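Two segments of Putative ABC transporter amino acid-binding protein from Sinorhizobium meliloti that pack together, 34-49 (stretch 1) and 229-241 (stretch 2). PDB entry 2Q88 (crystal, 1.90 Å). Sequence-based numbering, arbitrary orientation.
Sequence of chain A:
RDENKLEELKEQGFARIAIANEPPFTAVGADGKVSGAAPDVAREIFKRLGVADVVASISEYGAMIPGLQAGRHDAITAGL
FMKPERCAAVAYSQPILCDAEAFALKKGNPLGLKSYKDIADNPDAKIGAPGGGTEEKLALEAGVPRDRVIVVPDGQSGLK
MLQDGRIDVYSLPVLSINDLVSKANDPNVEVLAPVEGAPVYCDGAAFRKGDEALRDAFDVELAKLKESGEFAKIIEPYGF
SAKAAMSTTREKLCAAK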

# COMPACT_ATOMS: atom_id res chain seq x y z
N VAL A 34 -10.13 12.08 4.38
CA VAL A 34 -9.16 11.07 4.01
C VAL A 34 -7.79 11.74 3.99
O VAL A 34 -7.64 12.82 3.43
CB VAL A 34 -9.51 10.42 2.67
CG1 VAL A 34 -8.45 9.42 2.24
CG2 VAL A 34 -10.89 9.75 2.80
N SER A 35 -6.83 11.09 4.65
CA SER A 35 -5.45 11.54 4.66
C SER A 35 -4.55 10.31 4.61
O SER A 35 -4.95 9.27 4.07
CB SER A 35 -5.17 12.37 5.92
OG SER A 35 -5.40 11.59 7.08
N GLY A 36 -3.35 10.43 5.16
CA GLY A 36 -2.29 9.45 4.90
C GLY A 36 -1.50 9.94 3.71
O GLY A 36 -1.94 10.83 2.98
N ALA A 37 -0.32 9.36 3.52
CA ALA A 37 0.64 9.83 2.53
C ALA A 37 0.17 9.70 1.09
O ALA A 37 0.40 10.59 0.28
CB ALA A 37 1.98 9.14 2.72
N ALA A 38 -0.49 8.59 0.78
CA ALA A 38 -0.90 8.35 -0.60
C ALA A 38 -2.04 9.28 -1.05
O ALA A 38 -1.90 9.93 -2.10
CB ALA A 38 -1.22 6.87 -0.82
N PRO A 39 -3.13 9.39 -0.28
CA PRO A 39 -4.18 10.37 -0.58
C PRO A 39 -3.72 11.83 -0.48
O PRO A 39 -4.25 12.67 -1.21
CB PRO A 39 -5.24 10.08 0.48
CG PRO A 39 -4.98 8.65 0.87
CD PRO A 39 -3.48 8.58 0.91
N ASP A 40 -2.77 12.14 0.39
CA ASP A 40 -2.28 13.53 0.48
C ASP A 40 -1.53 13.95 -0.79
O ASP A 40 -1.74 15.05 -1.31
CB ASP A 40 -1.38 13.74 1.71
CG ASP A 40 -2.17 14.03 3.00
OD1 ASP A 40 -3.42 13.93 3.04
OD2 ASP A 40 -1.60 14.37 4.05
N VAL A 41 -0.66 13.08 -1.28
CA VAL A 41 0.04 13.32 -2.54
C VAL A 41 -0.95 13.42 -3.71
O VAL A 41 -0.86 14.33 -4.54
CB VAL A 41 1.11 12.22 -2.80
CG1 VAL A 41 1.60 12.24 -4.25
CG2 VAL A 41 2.27 12.39 -1.85
N ALA A 42 -1.89 12.47 -3.75
CA ALA A 42 -2.86 12.38 -4.83
C ALA A 42 -3.78 13.60 -4.83
O ALA A 42 -4.09 14.14 -5.89
CB ALA A 42 -3.68 11.10 -4.70
N ARG A 43 -4.19 14.04 -3.64
CA ARG A 43 -5.06 15.20 -3.54
C ARG A 43 -4.36 16.44 -4.06
O ARG A 43 -4.95 17.23 -4.78
CB ARG A 43 -5.54 15.45 -2.11
CG ARG A 43 -6.46 16.67 -1.98
CD ARG A 43 -6.72 17.08 -0.54
NE ARG A 43 -7.29 15.95 0.18
CZ ARG A 43 -8.57 15.60 0.17
NH1 ARG A 43 -9.46 16.32 -0.53
NH2 ARG A 43 -8.96 14.54 0.86
N GLU A 44 -3.08 16.59 -3.70
CA GLU A 44 -2.30 17.75 -4.12
C GLU A 44 -2.09 17.79 -5.64
O GLU A 44 -2.24 18.84 -6.27
CB GLU A 44 -0.96 17.84 -3.37
CG GLU A 44 -0.17 19.13 -3.61
CD GLU A 44 -1.01 20.41 -3.45
OE1 GLU A 44 -0.92 21.29 -4.34
OE2 GLU A 44 -1.77 20.54 -2.46
N ILE A 45 -1.76 16.65 -6.24
CA ILE A 45 -1.59 16.60 -7.70
C ILE A 45 -2.91 16.90 -8.42
O ILE A 45 -2.97 17.74 -9.33
CB ILE A 45 -0.98 15.26 -8.14
CG1 ILE A 45 0.50 15.22 -7.72
CG2 ILE A 45 -1.10 15.09 -9.67
CD1 ILE A 45 1.18 13.87 -7.81
N PHE A 46 -3.98 16.22 -8.02
CA PHE A 46 -5.28 16.45 -8.65
C PHE A 46 -5.69 17.90 -8.57
O PHE A 46 -6.20 18.45 -9.54
CB PHE A 46 -6.36 15.52 -8.08
CG PHE A 46 -6.38 14.16 -8.73
CD1 PHE A 46 -6.63 14.03 -10.10
CD2 PHE A 46 -6.19 13.01 -7.96
CE1 PHE A 46 -6.65 12.75 -10.71
CE2 PHE A 46 -6.20 11.74 -8.55
CZ PHE A 46 -6.43 11.61 -9.93
N LYS A 47 -5.44 18.53 -7.42
CA LYS A 47 -5.72 19.96 -7.27
C LYS A 47 -4.95 20.77 -8.32
O LYS A 47 -5.51 21.66 -8.96
CB LYS A 47 -5.35 20.45 -5.87
CG LYS A 47 -5.74 21.91 -5.65
CD LYS A 47 -5.32 22.47 -4.31
CE LYS A 47 -5.48 24.00 -4.31
NZ LYS A 47 -5.31 24.59 -2.95
N ARG A 48 -3.67 20.43 -8.49
CA ARG A 48 -2.81 21.12 -9.45
C ARG A 48 -3.28 20.91 -10.88
O ARG A 48 -3.10 21.80 -11.71
CB ARG A 48 -1.36 20.65 -9.30
CG ARG A 48 -0.68 21.26 -8.09
CD ARG A 48 0.60 20.57 -7.67
NE ARG A 48 1.00 21.04 -6.34
CZ ARG A 48 1.92 21.97 -6.11
NH1 ARG A 48 2.58 22.54 -7.11
NH2 ARG A 48 2.18 22.32 -4.86
N LEU A 49 -3.89 19.76 -11.13
CA LEU A 49 -4.49 19.45 -12.43
C LEU A 49 -5.87 20.08 -12.60
O LEU A 49 -6.48 19.93 -13.66
CB LEU A 49 -4.57 17.93 -12.64
CG LEU A 49 -3.25 17.16 -12.70
CD1 LEU A 49 -3.48 15.64 -12.79
CD2 LEU A 49 -2.46 17.67 -13.88
N GLY A 229 11.03 19.72 -3.95
CA GLY A 229 11.16 19.29 -2.56
C GLY A 229 9.81 19.20 -1.86
O GLY A 229 9.73 18.81 -0.69
N GLU A 230 8.75 19.56 -2.58
CA GLU A 230 7.41 19.52 -2.01
C GLU A 230 6.95 18.08 -1.76
O GLU A 230 6.23 17.81 -0.81
CB GLU A 230 6.42 20.27 -2.90
CG GLU A 230 5.03 20.45 -2.31
CD GLU A 230 5.00 21.32 -1.05
OE1 GLU A 230 5.88 22.20 -0.88
OE2 GLU A 230 4.08 21.13 -0.23
N PHE A 231 7.37 17.18 -2.64
CA PHE A 231 7.17 15.73 -2.48
C PHE A 231 7.64 15.25 -1.09
O PHE A 231 6.85 14.65 -0.35
CB PHE A 231 7.88 14.99 -3.63
CG PHE A 231 7.90 13.49 -3.52
CD1 PHE A 231 6.74 12.74 -3.67
CD2 PHE A 231 9.10 12.82 -3.31
CE1 PHE A 231 6.77 11.34 -3.60
CE2 PHE A 231 9.15 11.42 -3.23
CZ PHE A 231 7.98 10.68 -3.38
N ALA A 232 8.89 15.55 -0.74
CA ALA A 232 9.43 15.20 0.57
C ALA A 232 8.64 15.84 1.70
O ALA A 232 8.40 15.19 2.71
CB ALA A 232 10.92 15.57 0.66
N LYS A 233 8.21 17.08 1.52
CA LYS A 233 7.46 17.79 2.58
C LYS A 233 6.13 17.11 2.87
O LYS A 233 5.64 17.16 4.00
CB LYS A 233 7.22 19.27 2.21
CG LYS A 233 8.46 20.13 2.21
CD LYS A 233 9.32 19.90 3.46
CE LYS A 233 10.42 20.93 3.57
NZ LYS A 233 11.33 20.87 2.40
N ILE A 234 5.55 16.46 1.86
CA ILE A 234 4.27 15.78 2.04
C ILE A 234 4.45 14.40 2.70
O ILE A 234 3.77 14.09 3.68
CB ILE A 234 3.50 15.67 0.70
CG1 ILE A 234 3.01 17.05 0.25
CG2 ILE A 234 2.33 14.70 0.83
CD1 ILE A 234 2.56 17.09 -1.22
N ILE A 235 5.35 13.58 2.16
CA ILE A 235 5.44 12.18 2.59
C ILE A 235 6.33 11.92 3.81
O ILE A 235 6.08 10.99 4.59
CB ILE A 235 5.83 11.23 1.42
CG1 ILE A 235 7.31 11.40 1.04
CG2 ILE A 235 4.90 11.44 0.23
CD1 ILE A 235 7.83 10.29 0.11
N GLU A 236 7.37 12.72 3.98
CA GLU A 236 8.33 12.46 5.06
C GLU A 236 7.79 12.62 6.51
O GLU A 236 8.20 11.86 7.37
CB GLU A 236 9.67 13.17 4.82
CG GLU A 236 10.31 12.74 3.49
CD GLU A 236 11.82 12.89 3.46
OE1 GLU A 236 12.34 13.90 3.97
OE2 GLU A 236 12.49 11.98 2.91
N PRO A 237 6.86 13.54 6.77
CA PRO A 237 6.15 13.55 8.06
C PRO A 237 5.41 12.24 8.39
O PRO A 237 5.12 11.99 9.56
CB PRO A 237 5.13 14.67 7.88
CG PRO A 237 5.81 15.61 6.97
CD PRO A 237 6.42 14.68 5.94
N TYR A 238 5.11 11.43 7.38
CA TYR A 238 4.49 10.12 7.59
C TYR A 238 5.51 9.00 7.80
O TYR A 238 5.14 7.86 8.14
CB TYR A 238 3.59 9.76 6.41
CG TYR A 238 2.30 10.55 6.34
CD1 TYR A 238 1.26 10.28 7.22
CD2 TYR A 238 2.12 11.55 5.39
CE1 TYR A 238 0.06 10.98 7.16
CE2 TYR A 238 0.91 12.26 5.32
CZ TYR A 238 -0.11 11.97 6.21
OH TYR A 238 -1.31 12.64 6.17
N GLY A 239 6.78 9.30 7.57
CA GLY A 239 7.87 8.34 7.84
C GLY A 239 8.53 7.78 6.60
O GLY A 239 9.49 6.99 6.70
N PHE A 240 8.06 8.21 5.44
CA PHE A 240 8.59 7.73 4.16
C PHE A 240 9.88 8.44 3.76
O PHE A 240 10.17 9.54 4.22
CB PHE A 240 7.53 7.85 3.08
CG PHE A 240 6.36 6.94 3.28
CD1 PHE A 240 5.21 7.40 3.93
CD2 PHE A 240 6.41 5.62 2.83
CE1 PHE A 240 4.13 6.55 4.12
CE2 PHE A 240 5.34 4.77 3.02
CZ PHE A 240 4.19 5.23 3.67
N SER A 241 10.67 7.80 2.90
CA SER A 241 11.89 8.41 2.39
C SER A 241 11.67 8.88 0.95
O SER A 241 11.35 8.08 0.08
CB SER A 241 13.06 7.43 2.46
OG SER A 241 14.18 7.90 1.72

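Stretch 1 leaves a short strand at Ser35 and enters a helix spanning 37-48, with Gly36 at the N-cap; stretch 2 brings a shorter helix, starting at Glu230, followed by a 3-10 segment at 236-238. The two helix axes approach to 9.8 Å and run at 140°, closer to antiparallel than to parallel. The backbones come nearest where Ala37 faces Ile235, their CA atoms 5.3 Å apart, and a small methyl side chain suits so close a passage.

Tyr238 supplies the polar link. Its hydroxyl both accepts and donates: Gly36 N gives a hydrogen bond to Tyr238 OH at 3.2 Å, and Tyr238 OH gives one to Asp40 OD2 at 2.8 Å. The first satisfies a backbone NH at the helix start, while the second places a carboxylate acceptor near the edge of the ring, where the phenol proton can reach it. One face of the same ring lies against the backbone of Gly36 and Ala37. Gly36 has phi 91° and psi 164°, angles at which a CB would jam against the preceding carbonyl, so glycine fits here. Its own carbonyl is not idle, since Asp40 N bonds to Gly36 O at 3.0 Å.

Apolar groups fill the space beside this network. Ala37 CB lies 3.6 Å from both Tyr238 CD2 and Phe240 CE1. One turn on, Val41 CG2 meets the CG2 atoms of Ile234 and Ile235, each at 3.5 Å; branched side chains fill this space without asking for polar partners.

Farther along, Arg48 and Glu44 pair within their own helix: Arg48 NE donates to Glu44 OE1 at 2.8 Å in a salt bridge. Across the interface, Arg48 NH2 merely approaches Glu230 CG, at 4.3 Å, a contact with an aliphatic carbon.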